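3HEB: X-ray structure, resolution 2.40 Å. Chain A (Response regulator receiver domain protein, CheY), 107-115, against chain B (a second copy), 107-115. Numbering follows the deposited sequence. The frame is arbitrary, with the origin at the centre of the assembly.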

# COMPACT_ATOMS: atom_id res chain seq x y z
N CYS A 107 -7.57 -4.82 -9.31
CA CYS A 107 -6.27 -4.17 -9.18
C CYS A 107 -5.48 -4.83 -8.06
O CYS A 107 -4.29 -5.15 -8.22
CB CYS A 107 -6.45 -2.67 -8.90
SG CYS A 107 -7.10 -1.72 -10.31
N TYR A 108 -6.12 -5.04 -6.91
CA TYR A 108 -5.42 -5.69 -5.83
C TYR A 108 -5.02 -7.11 -6.25
O TYR A 108 -3.90 -7.55 -5.99
CB TYR A 108 -6.29 -5.71 -4.57
CG TYR A 108 -6.34 -4.37 -3.86
CD1 TYR A 108 -7.48 -3.57 -3.90
CD2 TYR A 108 -5.24 -3.92 -3.12
CE1 TYR A 108 -7.53 -2.34 -3.22
CE2 TYR A 108 -5.28 -2.69 -2.45
CZ TYR A 108 -6.42 -1.91 -2.50
OH TYR A 108 -6.46 -0.72 -1.81
N ASP A 109 -5.92 -7.83 -6.91
CA ASP A 109 -5.59 -9.18 -7.35
C ASP A 109 -4.42 -9.10 -8.31
O ASP A 109 -3.55 -9.96 -8.28
CB ASP A 109 -6.78 -9.85 -8.05
CG ASP A 109 -7.91 -10.18 -7.09
OD1 ASP A 109 -7.68 -10.22 -5.85
OD2 ASP A 109 -9.04 -10.42 -7.57
N LEU A 110 -4.39 -8.06 -9.15
CA LEU A 110 -3.29 -7.87 -10.09
C LEU A 110 -2.01 -7.41 -9.41
O LEU A 110 -0.97 -7.33 -10.05
CB LEU A 110 -3.66 -6.85 -11.17
CG LEU A 110 -4.20 -7.29 -12.54
CD1 LEU A 110 -4.16 -8.82 -12.68
CD2 LEU A 110 -5.61 -6.75 -12.72
N GLY A 111 -2.10 -7.09 -8.12
CA GLY A 111 -0.91 -6.67 -7.37
C GLY A 111 -0.74 -5.23 -6.93
O GLY A 111 0.32 -4.87 -6.41
N ALA A 112 -1.75 -4.39 -7.12
CA ALA A 112 -1.63 -2.99 -6.71
C ALA A 112 -1.44 -2.93 -5.20
O ALA A 112 -2.09 -3.65 -4.45
CB ALA A 112 -2.88 -2.22 -7.09
N ASN A 113 -0.53 -2.07 -4.75
CA ASN A 113 -0.26 -1.93 -3.32
C ASN A 113 -1.37 -1.15 -2.64
O ASN A 113 -1.73 -1.45 -1.50
CB ASN A 113 1.06 -1.18 -3.10
CG ASN A 113 2.27 -1.99 -3.55
OD1 ASN A 113 2.97 -2.62 -2.75
ND2 ASN A 113 2.52 -1.98 -4.86
N VAL A 114 -1.89 -0.15 -3.34
CA VAL A 114 -2.94 0.72 -2.83
C VAL A 114 -3.81 1.21 -3.97
O VAL A 114 -3.35 1.36 -5.11
CB VAL A 114 -2.33 1.95 -2.12
CG1 VAL A 114 -3.43 2.89 -1.62
CG2 VAL A 114 -1.43 1.51 -0.97
N TYR A 115 -5.08 1.44 -3.67
CA TYR A 115 -6.03 1.93 -4.64
C TYR A 115 -6.74 3.13 -4.01
O TYR A 115 -7.27 3.05 -2.89
CB TYR A 115 -7.05 0.84 -4.99
CG TYR A 115 -8.01 1.26 -6.08
CD1 TYR A 115 -7.99 0.63 -7.33
CD2 TYR A 115 -8.97 2.25 -5.86
CE1 TYR A 115 -8.89 0.98 -8.32
CE2 TYR A 115 -9.87 2.61 -6.85
CZ TYR A 115 -9.83 1.96 -8.07
OH TYR A 115 -10.74 2.29 -9.06
N CYS B 107 9.53 -8.59 2.55
CA CYS B 107 8.13 -8.35 2.89
C CYS B 107 7.31 -7.98 1.66
O CYS B 107 6.18 -8.45 1.50
CB CYS B 107 8.03 -7.25 3.94
SG CYS B 107 8.41 -7.84 5.59
N TYR B 108 7.87 -7.13 0.81
CA TYR B 108 7.14 -6.74 -0.39
C TYR B 108 6.96 -7.94 -1.31
O TYR B 108 5.88 -8.17 -1.83
CB TYR B 108 7.84 -5.57 -1.10
CG TYR B 108 7.54 -4.23 -0.45
CD1 TYR B 108 8.48 -3.58 0.36
CD2 TYR B 108 6.30 -3.61 -0.63
CE1 TYR B 108 8.18 -2.35 0.97
CE2 TYR B 108 5.99 -2.39 -0.03
CZ TYR B 108 6.93 -1.77 0.77
OH TYR B 108 6.60 -0.57 1.34
N ASP B 109 8.02 -8.73 -1.49
CA ASP B 109 7.92 -9.91 -2.34
C ASP B 109 6.88 -10.89 -1.81
O ASP B 109 6.25 -11.60 -2.59
CB ASP B 109 9.27 -10.63 -2.44
CG ASP B 109 10.31 -9.82 -3.19
OD1 ASP B 109 9.93 -9.10 -4.14
OD2 ASP B 109 11.50 -9.92 -2.83
N LEU B 110 6.71 -10.93 -0.50
CA LEU B 110 5.73 -11.83 0.10
C LEU B 110 4.31 -11.30 -0.04
O LEU B 110 3.35 -11.98 0.30
CB LEU B 110 6.05 -12.06 1.58
CG LEU B 110 7.02 -13.20 1.92
CD1 LEU B 110 8.19 -13.22 0.97
CD2 LEU B 110 7.49 -13.05 3.36
N GLY B 111 4.18 -10.07 -0.54
CA GLY B 111 2.86 -9.51 -0.75
C GLY B 111 2.41 -8.39 0.16
O GLY B 111 1.23 -8.04 0.18
N ALA B 112 3.33 -7.81 0.93
CA ALA B 112 2.96 -6.72 1.80
C ALA B 112 2.57 -5.54 0.91
O ALA B 112 3.21 -5.29 -0.11
CB ALA B 112 4.12 -6.34 2.70
N ASN B 113 1.52 -4.82 1.30
CA ASN B 113 1.06 -3.66 0.53
C ASN B 113 1.92 -2.45 0.85
O ASN B 113 2.26 -1.67 -0.05
CB ASN B 113 -0.40 -3.32 0.87
CG ASN B 113 -1.38 -4.36 0.37
OD1 ASN B 113 -2.04 -4.16 -0.65
ND2 ASN B 113 -1.47 -5.49 1.09
N VAL B 114 2.24 -2.29 2.13
CA VAL B 114 3.03 -1.17 2.62
C VAL B 114 3.92 -1.61 3.79
O VAL B 114 3.51 -2.40 4.64
CB VAL B 114 2.12 0.01 3.11
CG1 VAL B 114 2.95 1.07 3.83
CG2 VAL B 114 1.37 0.63 1.94
N TYR B 115 5.14 -1.11 3.81
CA TYR B 115 6.06 -1.44 4.89
C TYR B 115 6.45 -0.12 5.53
O TYR B 115 6.84 0.83 4.85
CB TYR B 115 7.31 -2.14 4.35
CG TYR B 115 8.27 -2.59 5.44
CD1 TYR B 115 8.52 -3.94 5.67
CD2 TYR B 115 8.93 -1.65 6.23
CE1 TYR B 115 9.41 -4.35 6.65
CE2 TYR B 115 9.83 -2.05 7.21
CZ TYR B 115 10.06 -3.39 7.41
OH TYR B 115 10.98 -3.78 8.37

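The contact is a near-symmetric meeting of two copies of the same segment, centred on Asn113. The CA atoms of Asn113(A) and Asn113(B) lie 4.4 Å apart, and this residue supplies most of the 200 Å² buried between the stretches: 69 Å² on chain A and 68 Å² on chain B.

Both asparagines adopt chi1 in the m well (-67° in A, -69° in B). CA-to-CB points sideways to the partner, yet with this rotamer and chi2 near -100° the amide comes nearer. Asn113(A) O is 2.9 Å from Asn113(B) OD1 as modelled, and Asn113(A) OD1 is 2.9 Å from Asn113(B) O. Two acceptors so close together suggest that each amide has its oxygen and nitrogen exchanged in the model; with the groups turned back, both approaches may be hydrogen bonds. Asparagine suits the site because its short side chain brings a polar amide to the main-chain carbonyl of a buried residue.

The same amide ends meet the tyrosine rings at their edges. As modelled, Asn113(B) OD1 is 4.0 Å from Tyr108(A) CE2, and Asn113(A) OD1 is 4.1 Å from Tyr108(B) CD2, each near the plane of the ring. Tyr108 also starts sideways, and its m rotamer (chi1 -77° in A, -80° in B) places the ring alongside its own segment, with the hydroxyl beside the backbone of Tyr115. There the hydroxyl accepts a hydrogen bond: Tyr115(B) N to Tyr108(B) OH is 2.9 Å with an angle of 139°, whereas Tyr115(A) N to Tyr108(A) OH is weak, at 3.2 Å and 129°. Each tyrosine thus ties helix to strand while its ring edge borders the partner's amide.

Val114 adds an apolar contact, with Val114(A) CG2 4.1 Å from Val114(B) CG2. Both valines are t (178° and 171°) and buried, and each loses 19 Å² to the other stretch. A branched, compact side chain fits this strand position, where one methyl from each copy meets its counterpart.

The hydrogen bonds of the turn before Asn113 lie within each stretch. Gly111 has phi 109° in both copies and forms a Schellman motif: Ala112(A) N donates a hydrogen bond to Cys107(A) O at 2.9 Å and Gly111(A) N to Tyr108(A) O at 2.8 Å, with the same pairs in B. A CB at these angles would jam against the preceding carbonyl oxygen, so the backbone itself calls for glycine. Gly111 does not touch the partner. Ala112 follows with its CB pointing away from the other stretch, but its carbonyl oxygen does make contact: Ala112(A) O lies 3.8 Å from the modelled Asn113(B) OD1, and Ala112(B) O lies 3.8 Å from Asn113(A) OD1.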